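Local coordinates for putative flavoprotein (Bacteroides eggerthii, PDB 4ICI) that binds flavin mononucleotide in a flavodoxin-like fold and probably serves as an electron-transfer or redox flavoprotein, at residues V67-D71 against W98-R104; F21-T27 against G94-W98. One frame throughout, in Å; residues are numbered along the deposited sequence. Where two conformers were deposited one is given.

Interaction 1 of 2, residues V67-D71 against W98-R104; sequences VEMND and WWDLAPR. With FMN (flavin mononucleotide), chain B; EDO (1,2-ethanediol), chain F.
Arg104 reaches the C-terminal end of helix 64-70 and takes hold of two of its carbonyls. NE donates to Glu68 O at 3.1 Å in a nearly straight bond (170°) that lies in the guanidinium plane, while NH2 donates to Met69 O at 2.8 Å, more bent and tilted from that plane. Glu68 O also accepts from Asp71 N, on the opposite face of the carbonyl. Met69, a selenomethionine, packs beside it: its chain bends at chi2 (-36°) and chi3 (-66°), which tucks CE over the centre of the guanidinium face, 3.8 Å above it. The same methyl presses tightly on Leu101 CB at 3.5 Å. Met69 SE meets the edge of the Trp98 indole, 3.9 Å from its CE3, a Met-aromatic contact made in the ring plane. Glu68 OE1 lies at that edge too, near CZ3; OE2 is bonded to Tyr51. Trp98 itself is sandwiched between the flavin's dimethylbenzene end and Pro103 CG, and the type I' turn that starts at Trp98 sends Trp99 N to FMN N5 at 2.9 Å. A leucine in place of Arg104 would probably leave Met69 O without this donor, Glu68 O with Asp71 N but not NE, and Met69 CE without the flat guanidinium. A positive guanidinium here would probably complement the helix dipole, and its two bonds tie helix 64-70 to the loop that reaches flavin N5.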
ATOM      1  N   VAL A  67      14.470   2.434 -12.583  1.00 12.67           N
ATOM      2  CA  VAL A  67      14.260   3.798 -13.090  1.00 13.71           C
ATOM      3  C   VAL A  67      13.221   4.521 -12.230  1.00 11.88           C
ATOM      4  O   VAL A  67      13.413   5.657 -11.822  1.00 13.13           O
ATOM      5  CB  VAL A  67      13.869   3.758 -14.577  1.00 14.39           C
ATOM      6  CG1 VAL A  67      13.341   5.133 -15.074  1.00 16.70           C
ATOM      7  CG2 VAL A  67      15.061   3.228 -15.394  1.00 19.18           C
ATOM      8  N   GLU A  68      12.152   3.813 -11.872  1.00 11.76           N
ATOM      9  CA  GLU A  68      11.105   4.361 -10.985  0.50 12.42           C
ATOM     10  C   GLU A  68      11.650   4.759  -9.662  1.00 11.81           C
ATOM     11  O   GLU A  68      11.349   5.819  -9.131  1.00 13.60           O
ATOM     12  CB  GLU A  68      10.040   3.342 -10.618  0.50 14.43           C
ATOM     13  CG  GLU A  68       9.004   3.156 -11.606  0.50 14.34           C
ATOM     14  CD  GLU A  68       7.895   2.302 -11.050  0.50 14.46           C
ATOM     15  OE1 GLU A  68       7.826   2.108  -9.805  0.50 15.23           O
ATOM     16  OE2 GLU A  68       7.092   1.835 -11.853  0.50 13.10           O
HETATM   17  N   MSE A  69      12.417   3.864  -9.070  1.00 12.07           N
HETATM   18  CA  MSE A  69      12.859   4.106  -7.730  1.00 15.17           C
HETATM   19  C   MSE A  69      13.903   5.239  -7.704  1.00 14.93           C
HETATM   20  O   MSE A  69      13.996   5.969  -6.722  1.00 17.43           O
HETATM   21  CB  MSE A  69      13.247   2.775  -7.097  1.00 18.38           C
HETATM   22  CG  MSE A  69      11.995   1.778  -6.904  1.00 17.77           C
HETATM   23 SE   MSE A  69      10.243   2.484  -6.427  0.75 14.28          SE
HETATM   24  CE  MSE A  69      10.567   3.154  -4.694  1.00 15.94           C
ATOM     25  N   ASN A  70      14.602   5.487  -8.814  1.00 13.61           N
ATOM     26  CA  ASN A  70      15.507   6.622  -8.930  1.00 14.94           C
ATOM     27  C   ASN A  70      14.852   7.971  -9.230  1.00 14.96           C
ATOM     28  O   ASN A  70      15.515   9.010  -9.174  1.00 18.91           O
ATOM     29  CB  ASN A  70      16.605   6.294  -9.958  1.00 18.10           C
ATOM     30  CG  ASN A  70      17.654   5.347  -9.384  1.00 26.11           C
ATOM     31  OD1 ASN A  70      18.073   5.513  -8.234  1.00 33.53           O
ATOM     32  ND2 ASN A  70      18.095   4.372 -10.171  1.00 30.55           N
ATOM     33  N   ASP A  71      13.557   7.976  -9.506  1.00 13.30           N
ATOM     34  CA  ASP A  71      12.814   9.173  -9.851  1.00 13.19           C
ATOM     35  C   ASP A  71      11.617   9.346  -8.913  1.00 12.01           C
ATOM     36  O   ASP A  71      10.527   8.835  -9.169  1.00 11.93           O
ATOM     37  CB  ASP A  71      12.341   9.149 -11.314  1.00 15.02           C
ATOM     38  CG  ASP A  71      11.597  10.417 -11.717  1.00 17.30           C
ATOM     39  OD1 ASP A  71      11.442  11.322 -10.848  1.00 17.98           O
ATOM     40  OD2 ASP A  71      11.178  10.502 -12.912  1.00 22.38           O
ATOM     41  N   TRP A  98      10.023  -1.885  -2.104  1.00  9.50           N
ATOM     42  CA  TRP A  98      10.981  -1.782  -3.201  1.00  9.64           C
ATOM     43  C   TRP A  98      12.056  -0.764  -2.811  1.00 10.55           C
ATOM     44  O   TRP A  98      11.762   0.408  -2.613  1.00 10.82           O
ATOM     45  CB  TRP A  98      10.317  -1.325  -4.494  1.00 10.15           C
ATOM     46  CG  TRP A  98       9.489  -2.324  -5.207  1.00 10.00           C
ATOM     47  CD1 TRP A  98       9.141  -3.593  -4.796  1.00  9.93           C
ATOM     48  CD2 TRP A  98       8.803  -2.115  -6.448  1.00 10.16           C
ATOM     49  NE1 TRP A  98       8.319  -4.188  -5.734  1.00  9.94           N
ATOM     50  CE2 TRP A  98       8.095  -3.298  -6.745  1.00  9.45           C
ATOM     51  CE3 TRP A  98       8.731  -1.047  -7.348  1.00 10.55           C
ATOM     52  CZ2 TRP A  98       7.338  -3.455  -7.899  1.00  9.38           C
ATOM     53  CZ3 TRP A  98       7.974  -1.222  -8.490  1.00  9.91           C
ATOM     54  CH2 TRP A  98       7.282  -2.421  -8.753  1.00 10.22           C
ATOM     55  N   TRP A  99      13.301  -1.242  -2.666  1.00  9.86           N
ATOM     56  CA  TRP A  99      14.404  -0.387  -2.246  1.00 10.73           C
ATOM     57  C   TRP A  99      14.049   0.427  -0.980  1.00 10.69           C
ATOM     58  O   TRP A  99      14.329   1.619  -0.875  1.00 10.65           O
ATOM     59  CB  TRP A  99      14.812   0.523  -3.404  1.00 11.49           C
ATOM     60  CG  TRP A  99      15.321  -0.235  -4.589  1.00 13.79           C
ATOM     61  CD1 TRP A  99      14.609  -0.637  -5.707  1.00 14.40           C
ATOM     62  CD2 TRP A  99      16.652  -0.758  -4.756  1.00 19.91           C
ATOM     63  NE1 TRP A  99      15.431  -1.354  -6.540  1.00 18.27           N
ATOM     64  CE2 TRP A  99      16.681  -1.437  -5.988  1.00 19.50           C
ATOM     65  CE3 TRP A  99      17.812  -0.703  -3.989  1.00 24.70           C
ATOM     66  CZ2 TRP A  99      17.828  -2.073  -6.470  1.00 25.12           C
ATOM     67  CZ3 TRP A  99      18.967  -1.334  -4.467  1.00 28.67           C
ATOM     68  CH2 TRP A  99      18.961  -2.009  -5.698  1.00 29.99           C
ATOM     69  N   ASP A 100      13.453  -0.262  -0.009  1.00 10.06           N
ATOM     70  CA  ASP A 100      13.066   0.303   1.297  1.00 10.82           C
ATOM     71  C   ASP A 100      12.008   1.407   1.209  1.00 10.01           C
ATOM     72  O   ASP A 100      11.863   2.200   2.150  1.00 11.25           O
ATOM     73  CB  ASP A 100      14.316   0.793   2.064  1.00 10.93           C
ATOM     74  CG  ASP A 100      14.228   0.583   3.575  1.00 11.90           C
ATOM     75  OD1 ASP A 100      13.283  -0.088   4.083  1.00 12.30           O
ATOM     76  OD2 ASP A 100      15.130   1.158   4.235  1.00 15.76           O
ATOM     77  N   LEU A 101      11.268   1.429   0.100  1.00  9.19           N
ATOM     78  CA  LEU A 101      10.251   2.436  -0.148  1.00  8.62           C
ATOM     79  C   LEU A 101       8.954   1.805  -0.650  1.00  9.19           C
ATOM     80  O   LEU A 101       8.929   0.656  -1.075  1.00 10.06           O
ATOM     81  CB  LEU A 101      10.736   3.441  -1.214  1.00 10.26           C
ATOM     82  CG  LEU A 101      11.921   4.328  -0.847  1.00 10.27           C
ATOM     83  CD1 LEU A 101      12.482   4.974  -2.140  1.00 13.52           C
ATOM     84  CD2 LEU A 101      11.530   5.368   0.217  1.00 13.46           C
ATOM     85  N   ALA A 102       7.888   2.585  -0.625  1.00  9.44           N
ATOM     86  CA  ALA A 102       6.685   2.239  -1.387  1.00  9.86           C
ATOM     87  C   ALA A 102       6.962   2.410  -2.881  1.00  8.07           C
ATOM     88  O   ALA A 102       7.558   3.398  -3.303  1.00  9.69           O
ATOM     89  CB  ALA A 102       5.521   3.127  -1.003  1.00  9.57           C
ATOM     90  N   PRO A 103       6.501   1.456  -3.706  1.00  8.55           N
ATOM     91  CA  PRO A 103       6.499   1.685  -5.152  1.00  8.36           C
ATOM     92  C   PRO A 103       5.805   2.985  -5.514  1.00  7.97           C
ATOM     93  O   PRO A 103       4.836   3.389  -4.849  1.00  9.17           O
ATOM     94  CB  PRO A 103       5.745   0.465  -5.696  1.00  9.55           C
ATOM     95  CG  PRO A 103       5.944  -0.607  -4.644  1.00  9.59           C
ATOM     96  CD  PRO A 103       5.923   0.156  -3.347  1.00  9.43           C
ATOM     97  N   ARG A 104       6.291   3.639  -6.572  1.00  8.60           N
ATOM     98  CA  ARG A 104       5.753   4.942  -6.938  1.00  8.56           C
ATOM     99  C   ARG A 104       4.277   4.938  -7.323  1.00  8.12           C
ATOM    100  O   ARG A 104       3.621   5.968  -7.226  1.00  7.95           O
ATOM    101  CB  ARG A 104       6.591   5.592  -8.025  1.00 10.14           C
ATOM    102  CG  ARG A 104       8.098   5.697  -7.774  1.00 14.72           C
ATOM    103  CD  ARG A 104       8.481   6.338  -6.507  1.00 16.16           C
ATOM    104  NE  ARG A 104       9.928   6.549  -6.427  1.00 13.35           N
ATOM    105  CZ  ARG A 104      10.551   7.001  -5.338  1.00 11.59           C
ATOM    106  NH1 ARG A 104       9.846   7.288  -4.241  1.00 14.12           N
ATOM    107  NH2 ARG A 104      11.854   7.248  -5.385  1.00 12.91           N
TER
HETATM  108  N1  FMN B 200      12.519  -6.751  -0.166  1.00 15.23           N
HETATM  109  C2  FMN B 200      13.107  -6.196   0.944  1.00 17.34           C
HETATM  110  O2  FMN B 200      13.085  -6.818   2.003  1.00 18.15           O
HETATM  111  N3  FMN B 200      13.724  -4.956   0.848  1.00 15.62           N
HETATM  112  C4  FMN B 200      13.816  -4.253  -0.341  1.00 15.65           C
HETATM  113  O4  FMN B 200      14.343  -3.125  -0.292  1.00 14.84           O
HETATM  114  C4A FMN B 200      13.247  -4.837  -1.484  1.00 14.30           C
HETATM  115  N5  FMN B 200      13.331  -4.184  -2.734  1.00 14.03           N
HETATM  116  C5A FMN B 200      12.711  -4.794  -3.832  1.00 13.82           C
HETATM  117  C6  FMN B 200      12.746  -4.151  -5.077  1.00 15.11           C
HETATM  118  C7  FMN B 200      12.137  -4.711  -6.172  1.00 13.97           C
HETATM  119  C7M FMN B 200      12.141  -3.988  -7.486  1.00 14.73           C
HETATM  120  C8  FMN B 200      11.464  -5.917  -6.065  1.00 16.12           C
HETATM  121  C8M FMN B 200      10.812  -6.537  -7.279  1.00 16.20           C
HETATM  122  C9  FMN B 200      11.433  -6.567  -4.838  1.00 16.65           C
HETATM  123  C9A FMN B 200      12.038  -6.007  -3.696  1.00 14.64           C
HETATM  124  N10 FMN B 200      11.997  -6.651  -2.449  1.00 14.40           N
HETATM  125  C10 FMN B 200      12.591  -6.067  -1.357  1.00 14.44           C
HETATM  126  C1' FMN B 200      11.235  -7.943  -2.295  1.00 14.96           C
HETATM  127  C2' FMN B 200       9.718  -7.618  -2.192  1.00 13.08           C
HETATM  128  O2' FMN B 200       9.405  -6.632  -1.238  1.00 12.85           O
HETATM  129  C3' FMN B 200       8.903  -8.855  -1.761  1.00 13.21           C
HETATM  130  O3' FMN B 200       9.287 -10.015  -2.565  1.00 16.46           O
HETATM  131  C4' FMN B 200       7.362  -8.623  -1.767  1.00 11.99           C
HETATM  132  O4' FMN B 200       6.797  -9.636  -0.970  1.00 15.04           O
HETATM  133  C5' FMN B 200       6.798  -8.777  -3.230  1.00 14.86           C
HETATM  134  O5' FMN B 200       5.419  -8.538  -3.119  1.00 13.78           O
HETATM  135  P   FMN B 200       4.397  -8.776  -4.328  1.00 14.99           P
HETATM  136  O1P FMN B 200       4.460 -10.287  -4.605  1.00 15.31           O
HETATM  137  O2P FMN B 200       3.097  -8.253  -3.943  1.00 14.03           O
HETATM  138  O3P FMN B 200       4.853  -7.994  -5.564  1.00 14.99           O
HETATM  139  C1  EDO F 204      17.892   3.036  -6.428  1.00 33.69           C
HETATM  140  O1  EDO F 204      16.824   3.986  -6.410  1.00 15.04           O
HETATM  141  C2  EDO F 204      17.357   1.756  -6.997  1.00 36.53           C
HETATM  142  O2  EDO F 204      17.681   1.717  -8.391  1.00 46.35           O

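Interaction 2 of 2, residues F21-T27 against G94-W98; sequences FSATGTT and GYPIW. With FMN (flavin mononucleotide), chain B; EDO (1,2-ethanediol), chain E.
Phe21 N donates to Gly94 O at 2.9 Å, a nearly straight backbone bond (167°) that extends the parallel pairing of strands 16-20 and 90-96 into the phosphate loop of this flavodoxin-like fold. Beyond it the 21-27 segment turns round the FMN phosphate and enters helix 26-38, with Gly25 at the N-cap. The Phe21 ring, its CG trans to the backbone N (chi1 169°), swings toward Trp98 and turns its CE2 edge toward the face of the indole's six-membered ring, near the rim at CZ2 and CH2, an offset edge-to-face pair with planes at 80°. Pro96 CD packs against Phe21 CD2 on the way, and Ala23 CB reaches the Trp98 edge at CZ2. Tyr51 joins the cluster, meeting both aromatic rings. Thr27 faces the strand: its CG2 lies 3.5 Å from Tyr95 N, while OG1 turns to the phosphate and is also bonded to Thr125. Hydroxyls of Ser22, Thr24, Thr26 and Thr27 and backbone N-H groups of Ala23, Thr24, Thr26 and Thr27 grip the three terminal oxygens; the N-H groups at the start of helix 26-38 are likely to offset part of the negative charge. On the strand side Pro96 CB abuts the ester oxygen O5', and one residue after Pro96 the backbone holds the ribityl chain: FMN O2' donates to Ile97 O at 2.7 Å.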
ATOM      1  N   PHE A  21      -1.229  -2.531  -3.952  1.00  9.33           N
ATOM      2  CA  PHE A  21      -0.494  -2.880  -5.158  1.00  9.49           C
ATOM      3  C   PHE A  21       0.265  -4.179  -4.888  1.00  9.94           C
ATOM      4  O   PHE A  21       0.869  -4.368  -3.825  1.00  9.11           O
ATOM      5  CB  PHE A  21       0.493  -1.754  -5.493  1.00 10.11           C
ATOM      6  CG  PHE A  21       1.496  -2.102  -6.573  1.00  8.80           C
ATOM      7  CD1 PHE A  21       1.084  -2.442  -7.843  1.00  9.07           C
ATOM      8  CD2 PHE A  21       2.837  -2.073  -6.304  1.00 11.37           C
ATOM      9  CE1 PHE A  21       1.997  -2.773  -8.804  1.00 10.54           C
ATOM     10  CE2 PHE A  21       3.753  -2.395  -7.269  1.00 10.63           C
ATOM     11  CZ  PHE A  21       3.323  -2.754  -8.532  1.00 10.69           C
ATOM     12  N   SER A  22       0.218  -5.083  -5.863  1.00 10.44           N
ATOM     13  CA  SER A  22       0.954  -6.326  -5.793  1.00 11.33           C
ATOM     14  C   SER A  22       1.453  -6.666  -7.183  1.00 10.14           C
ATOM     15  O   SER A  22       0.659  -6.751  -8.128  1.00 11.58           O
ATOM     16  CB  SER A  22       0.059  -7.430  -5.272  1.00 12.63           C
ATOM     17  OG  SER A  22       0.778  -8.649  -5.100  1.00 14.34           O
ATOM     18  N   ALA A  23       2.754  -6.861  -7.317  1.00 10.47           N
ATOM     19  CA  ALA A  23       3.336  -7.238  -8.603  1.00 11.58           C
ATOM     20  C   ALA A  23       3.412  -8.739  -8.818  1.00 13.76           C
ATOM     21  O   ALA A  23       3.228  -9.205  -9.965  1.00 17.86           O
ATOM     22  CB  ALA A  23       4.727  -6.602  -8.766  1.00 15.00           C
ATOM     23  N   THR A  24       3.706  -9.499  -7.756  1.00 12.24           N
ATOM     24  CA  THR A  24       3.759 -10.960  -7.849  1.00 14.05           C
ATOM     25  C   THR A  24       2.856 -11.733  -6.884  1.00 14.62           C
ATOM     26  O   THR A  24       3.078 -12.940  -6.652  1.00 18.92           O
ATOM     27  CB  THR A  24       5.200 -11.502  -7.739  1.00 15.63           C
ATOM     28  OG1 THR A  24       5.872 -10.965  -6.607  1.00 19.01           O
ATOM     29  CG2 THR A  24       6.004 -11.206  -9.037  1.00 19.52           C
ATOM     30  N   GLY A  25       1.839 -11.075  -6.340  1.00 12.21           N
ATOM     31  CA  GLY A  25       0.811 -11.766  -5.582  1.00 12.08           C
ATOM     32  C   GLY A  25       0.969 -11.790  -4.071  1.00 11.97           C
ATOM     33  O   GLY A  25       0.014 -12.080  -3.366  1.00 13.01           O
ATOM     34  N   THR A  26       2.186 -11.540  -3.569  1.00 11.56           N
ATOM     35  CA  THR A  26       2.461 -11.701  -2.134  1.00 12.55           C
ATOM     36  C   THR A  26       1.644 -10.695  -1.311  1.00 11.65           C
ATOM     37  O   THR A  26       1.013 -11.037  -0.317  1.00 12.47           O
ATOM     38  CB  THR A  26       3.955 -11.528  -1.814  1.00 12.04           C
ATOM     39  OG1 THR A  26       4.741 -12.294  -2.730  1.00 14.45           O
ATOM     40  CG2 THR A  26       4.283 -11.955  -0.382  1.00 16.07           C
ATOM     41  N   THR A  27       1.670  -9.443  -1.739  1.00 10.80           N
ATOM     42  CA  THR A  27       0.909  -8.401  -1.060  1.00 11.47           C
ATOM     43  C   THR A  27      -0.580  -8.595  -1.257  1.00 10.75           C
ATOM     44  O   THR A  27      -1.369  -8.270  -0.356  1.00 10.91           O
ATOM     45  CB  THR A  27       1.359  -7.004  -1.527  1.00 11.70           C
ATOM     46  OG1 THR A  27       2.788  -6.957  -1.450  1.00 11.43           O
ATOM     47  CG2 THR A  27       0.780  -5.906  -0.647  1.00 12.70           C
ATOM     48  N   GLY A  94      -1.549  -1.016   0.915  1.00  8.93           N
ATOM     49  CA  GLY A  94      -0.556  -2.041   0.925  1.00  8.78           C
ATOM     50  C   GLY A  94       0.324  -2.091  -0.303  1.00  8.47           C
ATOM     51  O   GLY A  94      -0.085  -1.733  -1.425  1.00  9.09           O
ATOM     52  N   TYR A  95       1.545  -2.561  -0.093  1.00  7.69           N
ATOM     53  CA  TYR A  95       2.560  -2.583  -1.151  1.00  7.60           C
ATOM     54  C   TYR A  95       3.678  -3.555  -0.811  1.00  8.01           C
ATOM     55  O   TYR A  95       3.980  -3.790   0.350  1.00  8.27           O
ATOM     56  CB  TYR A  95       3.133  -1.169  -1.416  1.00  8.49           C
ATOM     57  CG  TYR A  95       3.547  -0.414  -0.162  1.00  9.15           C
ATOM     58  CD1 TYR A  95       2.627   0.362   0.534  1.00  8.46           C
ATOM     59  CD2 TYR A  95       4.813  -0.504   0.331  1.00  9.12           C
ATOM     60  CE1 TYR A  95       3.005   1.020   1.707  1.00  8.86           C
ATOM     61  CE2 TYR A  95       5.194   0.147   1.488  1.00  9.09           C
ATOM     62  CZ  TYR A  95       4.293   0.905   2.173  1.00  9.29           C
ATOM     63  OH  TYR A  95       4.640   1.557   3.349  1.00 10.41           O
ATOM     64  N   PRO A  96       4.391  -4.024  -1.836  1.00  8.57           N
ATOM     65  CA  PRO A  96       5.687  -4.639  -1.617  1.00  8.77           C
ATOM     66  C   PRO A  96       6.723  -3.555  -1.328  1.00  9.26           C
ATOM     67  O   PRO A  96       6.639  -2.457  -1.889  1.00 10.91           O
ATOM     68  CB  PRO A  96       5.987  -5.288  -2.957  1.00  9.37           C
ATOM     69  CG  PRO A  96       5.298  -4.403  -3.970  1.00 10.38           C
ATOM     70  CD  PRO A  96       4.051  -3.926  -3.262  1.00  9.80           C
ATOM     71  N   ILE A  97       7.687  -3.832  -0.474  1.00  8.87           N
ATOM     72  CA  ILE A  97       8.824  -2.922  -0.246  0.60 10.02           C
ATOM     73  C   ILE A  97       9.764  -3.003  -1.436  1.00 10.23           C
ATOM     74  O   ILE A  97      10.216  -4.085  -1.767  1.00 10.13           O
ATOM     75  CB  ILE A  97       9.638  -3.315   1.006  0.60 10.34           C
ATOM     76  CG1 ILE A  97       8.793  -3.249   2.287  0.60 10.11           C
ATOM     77  CG2 ILE A  97      10.929  -2.449   1.134  0.60  8.67           C
ATOM     78  CD1 ILE A  97       8.098  -1.898   2.538  0.60 10.48           C
ATOM     79  N   TRP A  98      10.023  -1.885  -2.104  1.00  9.50           N
ATOM     80  CA  TRP A  98      10.981  -1.782  -3.201  1.00  9.64           C
ATOM     81  C   TRP A  98      12.056  -0.764  -2.811  1.00 10.55           C
ATOM     82  O   TRP A  98      11.762   0.408  -2.613  1.00 10.82           O
ATOM     83  CB  TRP A  98      10.317  -1.325  -4.494  1.00 10.15           C
ATOM     84  CG  TRP A  98       9.489  -2.324  -5.207  1.00 10.00           C
ATOM     85  CD1 TRP A  98       9.141  -3.593  -4.796  1.00  9.93           C
ATOM     86  CD2 TRP A  98       8.803  -2.115  -6.448  1.00 10.16           C
ATOM     87  NE1 TRP A  98       8.319  -4.188  -5.734  1.00  9.94           N
ATOM     88  CE2 TRP A  98       8.095  -3.298  -6.745  1.00  9.45           C
ATOM     89  CE3 TRP A  98       8.731  -1.047  -7.348  1.00 10.55           C
ATOM     90  CZ2 TRP A  98       7.338  -3.455  -7.899  1.00  9.38           C
ATOM     91  CZ3 TRP A  98       7.974  -1.222  -8.490  1.00  9.91           C
ATOM     92  CH2 TRP A  98       7.282  -2.421  -8.753  1.00 10.22           C
TER
HETATM   93  N1  FMN B 200      12.519  -6.751  -0.166  1.00 15.23           N
HETATM   94  C2  FMN B 200      13.107  -6.196   0.944  1.00 17.34           C
HETATM   95  O2  FMN B 200      13.085  -6.818   2.003  1.00 18.15           O
HETATM   96  N3  FMN B 200      13.724  -4.956   0.848  1.00 15.62           N
HETATM   97  C4  FMN B 200      13.816  -4.253  -0.341  1.00 15.65           C
HETATM   98  O4  FMN B 200      14.343  -3.125  -0.292  1.00 14.84           O
HETATM   99  C4A FMN B 200      13.247  -4.837  -1.484  1.00 14.30           C
HETATM  100  N5  FMN B 200      13.331  -4.184  -2.734  1.00 14.03           N
HETATM  101  C5A FMN B 200      12.711  -4.794  -3.832  1.00 13.82           C
HETATM  102  C6  FMN B 200      12.746  -4.151  -5.077  1.00 15.11           C
HETATM  103  C7  FMN B 200      12.137  -4.711  -6.172  1.00 13.97           C
HETATM  104  C7M FMN B 200      12.141  -3.988  -7.486  1.00 14.73           C
HETATM  105  C8  FMN B 200      11.464  -5.917  -6.065  1.00 16.12           C
HETATM  106  C8M FMN B 200      10.812  -6.537  -7.279  1.00 16.20           C
HETATM  107  C9  FMN B 200      11.433  -6.567  -4.838  1.00 16.65           C
HETATM  108  C9A FMN B 200      12.038  -6.007  -3.696  1.00 14.64           C
HETATM  109  N10 FMN B 200      11.997  -6.651  -2.449  1.00 14.40           N
HETATM  110  C10 FMN B 200      12.591  -6.067  -1.357  1.00 14.44           C
HETATM  111  C1' FMN B 200      11.235  -7.943  -2.295  1.00 14.96           C
HETATM  112  C2' FMN B 200       9.718  -7.618  -2.192  1.00 13.08           C
HETATM  113  O2' FMN B 200       9.405  -6.632  -1.238  1.00 12.85           O
HETATM  114  C3' FMN B 200       8.903  -8.855  -1.761  1.00 13.21           C
HETATM  115  O3' FMN B 200       9.287 -10.015  -2.565  1.00 16.46           O
HETATM  116  C4' FMN B 200       7.362  -8.623  -1.767  1.00 11.99           C
HETATM  117  O4' FMN B 200       6.797  -9.636  -0.970  1.00 15.04           O
HETATM  118  C5' FMN B 200       6.798  -8.777  -3.230  1.00 14.86           C
HETATM  119  O5' FMN B 200       5.419  -8.538  -3.119  1.00 13.78           O
HETATM  120  P   FMN B 200       4.397  -8.776  -4.328  1.00 14.99           P
HETATM  121  O1P FMN B 200       4.460 -10.287  -4.605  1.00 15.31           O
HETATM  122  O2P FMN B 200       3.097  -8.253  -3.943  1.00 14.03           O
HETATM  123  O3P FMN B 200       4.853  -7.994  -5.564  1.00 14.99           O
HETATM  124  C1  EDO E 203      -3.657  -5.368  -9.200  1.00 25.17           C
HETATM  125  O1  EDO E 203      -2.806  -5.461 -10.355  1.00 25.28           O
HETATM  126  C2  EDO E 203      -2.909  -5.152  -7.871  1.00 17.48           C
HETATM  127  O2  EDO E 203      -1.724  -4.408  -7.993  1.00 13.11           O

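Interactions 1 and 2 lie about 12 Å apart, centre to centre, and share Trp98, whose indole is edged by Met69 on one contact and by Ala23 on the other. Along the chain the segments alternate: 21-27, then 67-71, then 94-98 running straight into 98-104. Strand 90-96, in the middle of the five-stranded parallel sheet, thus ends in a loop serving both. Direct packing links them as well, with Pro103 CD 3.1 Å from Pro96 O and Pro103 CG 3.8 Å from Phe21 CD2. Together they serve two ends of the cofactor: interaction 2 holds its phosphate and ribityl chain, interaction 1 supports the loop at the isoalloxazine.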